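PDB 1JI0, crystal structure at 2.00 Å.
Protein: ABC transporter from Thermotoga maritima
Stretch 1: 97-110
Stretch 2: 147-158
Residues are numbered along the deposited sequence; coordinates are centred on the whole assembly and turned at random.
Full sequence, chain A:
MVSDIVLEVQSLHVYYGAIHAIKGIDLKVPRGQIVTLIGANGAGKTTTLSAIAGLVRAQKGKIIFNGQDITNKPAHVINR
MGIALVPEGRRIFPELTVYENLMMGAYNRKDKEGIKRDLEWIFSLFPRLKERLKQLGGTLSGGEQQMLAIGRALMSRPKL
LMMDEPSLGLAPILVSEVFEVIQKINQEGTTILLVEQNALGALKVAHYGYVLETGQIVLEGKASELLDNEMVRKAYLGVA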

# COMPACT_ATOMS: atom_id res chain seq x y z
N THR A 97 -0.82 6.36 -22.76
CA THR A 97 -0.92 7.67 -22.13
C THR A 97 -1.59 7.59 -20.76
O THR A 97 -2.11 6.56 -20.34
N VAL A 98 -1.53 8.72 -20.03
CA VAL A 98 -2.13 8.75 -18.70
C VAL A 98 -3.55 8.17 -18.71
O VAL A 98 -3.91 7.36 -17.87
N TYR A 99 -4.38 8.58 -19.66
CA TYR A 99 -5.75 8.09 -19.70
C TYR A 99 -5.84 6.56 -19.77
O TYR A 99 -6.60 5.93 -19.04
N GLU A 100 -5.06 5.96 -20.67
CA GLU A 100 -5.07 4.52 -20.83
C GLU A 100 -4.61 3.79 -19.57
O GLU A 100 -5.17 2.76 -19.20
N ASN A 101 -3.58 4.32 -18.91
CA ASN A 101 -3.08 3.70 -17.69
C ASN A 101 -4.16 3.69 -16.61
O ASN A 101 -4.33 2.68 -15.93
N LEU A 102 -4.89 4.79 -16.46
CA LEU A 102 -5.95 4.85 -15.46
C LEU A 102 -7.05 3.85 -15.78
O LEU A 102 -7.49 3.08 -14.92
N MSE A 103 -7.51 3.89 -17.02
CA MSE A 103 -8.59 3.03 -17.47
C MSE A 103 -8.33 1.53 -17.38
O MSE A 103 -9.25 0.77 -17.12
N MSE A 104 -7.09 1.10 -17.57
CA MSE A 104 -6.80 -0.32 -17.50
C MSE A 104 -7.03 -0.84 -16.08
O MSE A 104 -7.11 -2.05 -15.86
N GLY A 105 -7.17 0.08 -15.13
CA GLY A 105 -7.40 -0.32 -13.75
C GLY A 105 -8.82 -0.79 -13.53
O GLY A 105 -9.09 -1.60 -12.64
N ALA A 106 -9.75 -0.30 -14.34
CA ALA A 106 -11.15 -0.67 -14.22
C ALA A 106 -11.56 -1.69 -15.28
O ALA A 106 -12.70 -1.69 -15.75
N TYR A 107 -10.63 -2.56 -15.66
CA TYR A 107 -10.90 -3.56 -16.68
C TYR A 107 -11.97 -4.58 -16.31
O TYR A 107 -12.54 -5.23 -17.19
N ASN A 108 -12.24 -4.74 -15.03
CA ASN A 108 -13.22 -5.72 -14.59
C ASN A 108 -14.35 -5.15 -13.75
O ASN A 108 -14.76 -5.76 -12.76
N ARG A 109 -14.88 -3.99 -14.12
CA ARG A 109 -15.95 -3.40 -13.32
C ARG A 109 -17.37 -3.47 -13.86
O ARG A 109 -18.31 -3.65 -13.08
N LYS A 110 -17.54 -3.33 -15.17
CA LYS A 110 -18.88 -3.39 -15.76
C LYS A 110 -19.72 -2.19 -15.32
O LYS A 110 -20.82 -1.97 -15.83
N MSE A 147 1.95 8.88 -8.92
CA MSE A 147 0.56 9.28 -8.75
C MSE A 147 -0.31 8.52 -9.75
O MSE A 147 -1.47 8.22 -9.46
N LEU A 148 0.25 8.22 -10.92
CA LEU A 148 -0.48 7.49 -11.95
C LEU A 148 -0.70 6.04 -11.49
O LEU A 148 -1.79 5.50 -11.63
N ALA A 149 0.35 5.44 -10.94
CA ALA A 149 0.27 4.06 -10.45
C ALA A 149 -0.82 3.95 -9.39
O ALA A 149 -1.61 3.00 -9.38
N ILE A 150 -0.87 4.94 -8.50
CA ILE A 150 -1.88 4.96 -7.45
C ILE A 150 -3.27 5.15 -8.06
O ILE A 150 -4.24 4.54 -7.62
N GLY A 151 -3.37 6.00 -9.08
CA GLY A 151 -4.66 6.23 -9.71
C GLY A 151 -5.21 4.97 -10.36
O GLY A 151 -6.40 4.66 -10.27
N ARG A 152 -4.32 4.24 -11.03
CA ARG A 152 -4.71 3.00 -11.70
C ARG A 152 -5.32 2.02 -10.71
O ARG A 152 -6.35 1.41 -10.97
N ALA A 153 -4.67 1.88 -9.56
CA ALA A 153 -5.15 0.97 -8.53
C ALA A 153 -6.54 1.40 -8.05
O ALA A 153 -7.42 0.57 -7.83
N LEU A 154 -6.74 2.71 -7.92
CA LEU A 154 -8.02 3.22 -7.46
C LEU A 154 -9.16 2.88 -8.42
O LEU A 154 -10.26 2.56 -7.98
N MSE A 155 -8.90 2.96 -9.72
CA MSE A 155 -9.94 2.66 -10.71
C MSE A 155 -10.50 1.24 -10.60
O MSE A 155 -11.52 0.93 -11.20
N SER A 156 -9.83 0.38 -9.84
CA SER A 156 -10.31 -0.99 -9.68
C SER A 156 -11.16 -1.08 -8.42
O SER A 156 -11.68 -2.15 -8.10
N ARG A 157 -11.31 0.04 -7.73
CA ARG A 157 -12.11 0.09 -6.50
C ARG A 157 -11.69 -1.04 -5.55
O ARG A 157 -12.48 -1.92 -5.19
N PRO A 158 -10.42 -1.00 -5.10
CA PRO A 158 -9.81 -1.98 -4.20
C PRO A 158 -10.54 -2.18 -2.88
O PRO A 158 -11.08 -1.24 -2.31

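The helices 98-103 and 147-154 approach to 8.2 Å between axes, with their N-to-C directions 40° apart, and the contact continues through the residues that follow each. Together the two stretches bury 727 Å²; no clear hydrogen bond crosses the contact, and much of it is van der Waals packing. Met 155, Arg 109 and Arg 152 cover the most surface.

Met 155, a selenomethionine, points toward stretch 1. Its chi angles of -71°, -55° and -45° are all m, so the chain curls compactly. CG lies 3.3 Å from Leu 102 O and 4.3 Å from Leu 102 CB, while CE reaches to 3.9 Å from Ala 106 CB. A long, unbranched, flexible side chain suits this place, since it can follow the surface from one residue to the next. The small methyl of Ala 106 leaves room, and its CB also sits 3.2 Å from Met 155 O.

Arg 109 likewise points toward the other stretch, with chi1 m and chi2 at -138°, between wells. Its aliphatic part carries the guanidinium alongside Met 155: NE is 3.2 Å from Met 155 O, and NH2 is 3.4 Å from Met 155 CE. The group then meets a like charge, with NH1 3.1 Å from Arg 157 NE and lying over one face of the Arg 157 guanidinium. Both atoms are donors, so this is no hydrogen bond; NH1 and NH2 of Arg 109 find hydrogen-bond partners elsewhere in the structure.

Arg 152 leaves its helix sideways with chi1 and chi2 both t, an extended start that lays its methylenes along stretch 1. CG lies 3.3 Å from Asn 101 O, and CD is 3.6 Å from Met 104 CG. Arginine suits this partly exposed site because its carbon chain can pack against stretch 1 while the guanidinium, set by chi3 p, lies beyond it, next to the Met 104 side chain. Its backbone matters too: Gly 105 CA makes a CA-H...O contact of 3.4 Å with Arg 152 O. A CB on Gly 105 would fall 2.1 Å from Arg 152 O, so the absence of a side chain permits this close approach.

Farther back, Leu 148 (chi1 t, chi2 p) extends its end into an apolar cluster. Its CD1 is a tight 3.0 Å from Leu 102 CD2, and its CD2 is 4.1 Å from Val 98 CG2. Leu 102, with both chi angles m, also places CD1 3.4 Å from Gly 151 C, where the bare glycine backbone leaves space for the methyl.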

# COMPACT_ATOMS: atom_id res chain seq x y z
CB THR A 97 -1.73 8.58 -23.06
OG1 THR A 97 -2.94 8.96 -22.40
CG2 THR A 97 -2.08 7.84 -24.35
CB VAL A 98 -2.17 10.21 -18.23
CG1 VAL A 98 -3.27 10.40 -17.20
CG2 VAL A 98 -0.83 10.59 -17.61
CB TYR A 99 -6.48 8.69 -20.90
CG TYR A 99 -7.92 8.23 -21.02
CD1 TYR A 99 -8.89 8.70 -20.14
CD2 TYR A 99 -8.29 7.30 -21.98
CE1 TYR A 99 -10.21 8.24 -20.23
CE2 TYR A 99 -9.60 6.84 -22.08
CZ TYR A 99 -10.55 7.31 -21.20
OH TYR A 99 -11.84 6.85 -21.28
CB GLU A 100 -4.22 4.11 -22.04
CG GLU A 100 -4.88 4.47 -23.38
CD GLU A 100 -3.95 4.29 -24.58
OE1 GLU A 100 -2.90 4.98 -24.65
OE2 GLU A 100 -4.28 3.46 -25.46
CB ASN A 101 -1.83 4.42 -17.17
CG ASN A 101 -0.55 3.96 -17.86
OD1 ASN A 101 -0.17 4.49 -18.90
ND2 ASN A 101 0.10 2.96 -17.28
CB LEU A 102 -6.58 6.24 -15.37
CG LEU A 102 -5.94 7.38 -14.57
CD1 LEU A 102 -5.62 6.92 -13.16
CD2 LEU A 102 -4.70 7.83 -15.26
CB MSE A 103 -8.99 3.39 -18.90
CG MSE A 103 -9.68 4.75 -19.02
SE MSE A 103 -11.25 4.90 -17.88
CE MSE A 103 -12.22 3.37 -18.52
CB MSE A 104 -5.37 -0.62 -17.97
CG MSE A 104 -4.26 -0.25 -17.01
SE MSE A 104 -2.49 -0.72 -17.69
CE MSE A 104 -2.45 -2.57 -17.14
CB ALA A 106 -12.03 0.57 -14.31
CB TYR A 107 -9.61 -4.32 -17.03
CG TYR A 107 -9.26 -5.41 -16.03
CD1 TYR A 107 -8.58 -5.11 -14.85
CD2 TYR A 107 -9.63 -6.73 -16.26
CE1 TYR A 107 -8.27 -6.11 -13.92
CE2 TYR A 107 -9.34 -7.74 -15.33
CZ TYR A 107 -8.66 -7.42 -14.17
OH TYR A 107 -8.35 -8.42 -13.27
CB ASN A 108 -12.50 -6.82 -13.80
CG ASN A 108 -13.40 -7.99 -13.46
OD1 ASN A 108 -13.03 -8.86 -12.66
ND2 ASN A 108 -14.58 -8.02 -14.06
CB ARG A 109 -15.60 -1.96 -12.96
CG ARG A 109 -14.67 -1.87 -11.76
CD ARG A 109 -15.09 -0.75 -10.83
NE ARG A 109 -14.70 0.56 -11.33
CZ ARG A 109 -15.12 1.71 -10.82
NH1 ARG A 109 -15.96 1.71 -9.79
NH2 ARG A 109 -14.69 2.86 -11.32
CB LYS A 110 -19.58 -4.69 -15.35
CG LYS A 110 -20.01 -5.57 -16.52
CD LYS A 110 -21.12 -4.90 -17.34
CE LYS A 110 -21.51 -5.74 -18.55
NZ LYS A 110 -22.65 -5.12 -19.29
CB MSE A 147 0.42 10.79 -8.97
CG MSE A 147 1.27 11.63 -8.02
SE MSE A 147 0.87 11.36 -6.12
CE MSE A 147 0.01 13.06 -5.74
CB LEU A 148 0.28 7.52 -13.28
CG LEU A 148 -0.37 6.81 -14.48
CD1 LEU A 148 -1.81 7.21 -14.59
CD2 LEU A 148 0.37 7.16 -15.77
CB ALA A 149 1.61 3.64 -9.86
CB ILE A 150 -1.62 6.10 -6.43
CG1 ILE A 150 -0.32 5.83 -5.67
CG2 ILE A 150 -2.79 6.24 -5.47
CD1 ILE A 150 0.09 6.96 -4.76
CB ARG A 152 -3.49 2.38 -12.38
CG ARG A 152 -3.78 1.06 -13.10
CD ARG A 152 -2.60 0.65 -13.95
NE ARG A 152 -1.40 0.40 -13.16
CZ ARG A 152 -0.18 0.26 -13.67
NH1 ARG A 152 0.01 0.36 -14.99
NH2 ARG A 152 0.86 0.01 -12.88
CB ALA A 153 -4.17 0.94 -7.35
CB LEU A 154 -7.96 4.74 -7.26
CG LEU A 154 -7.22 5.24 -6.02
CD1 LEU A 154 -7.29 6.76 -5.97
CD2 LEU A 154 -7.86 4.65 -4.78
CB MSE A 155 -9.40 2.90 -12.12
CG MSE A 155 -9.20 4.37 -12.47
SE MSE A 155 -10.81 5.44 -12.21
CE MSE A 155 -12.11 4.27 -13.02
CB SER A 156 -9.13 -1.97 -9.57
OG SER A 156 -8.55 -1.94 -8.28
CB ARG A 157 -13.60 -0.01 -6.86
CG ARG A 157 -14.55 0.19 -5.70
CD ARG A 157 -15.96 0.53 -6.18
NE ARG A 157 -16.05 1.89 -6.70
CZ ARG A 157 -17.16 2.44 -7.18
NH1 ARG A 157 -18.28 1.73 -7.23
NH2 ARG A 157 -17.16 3.69 -7.61
CB PRO A 158 -8.40 -1.42 -3.97
CG PRO A 158 -8.21 -0.41 -5.08
CD PRO A 158 -9.56 0.18 -5.24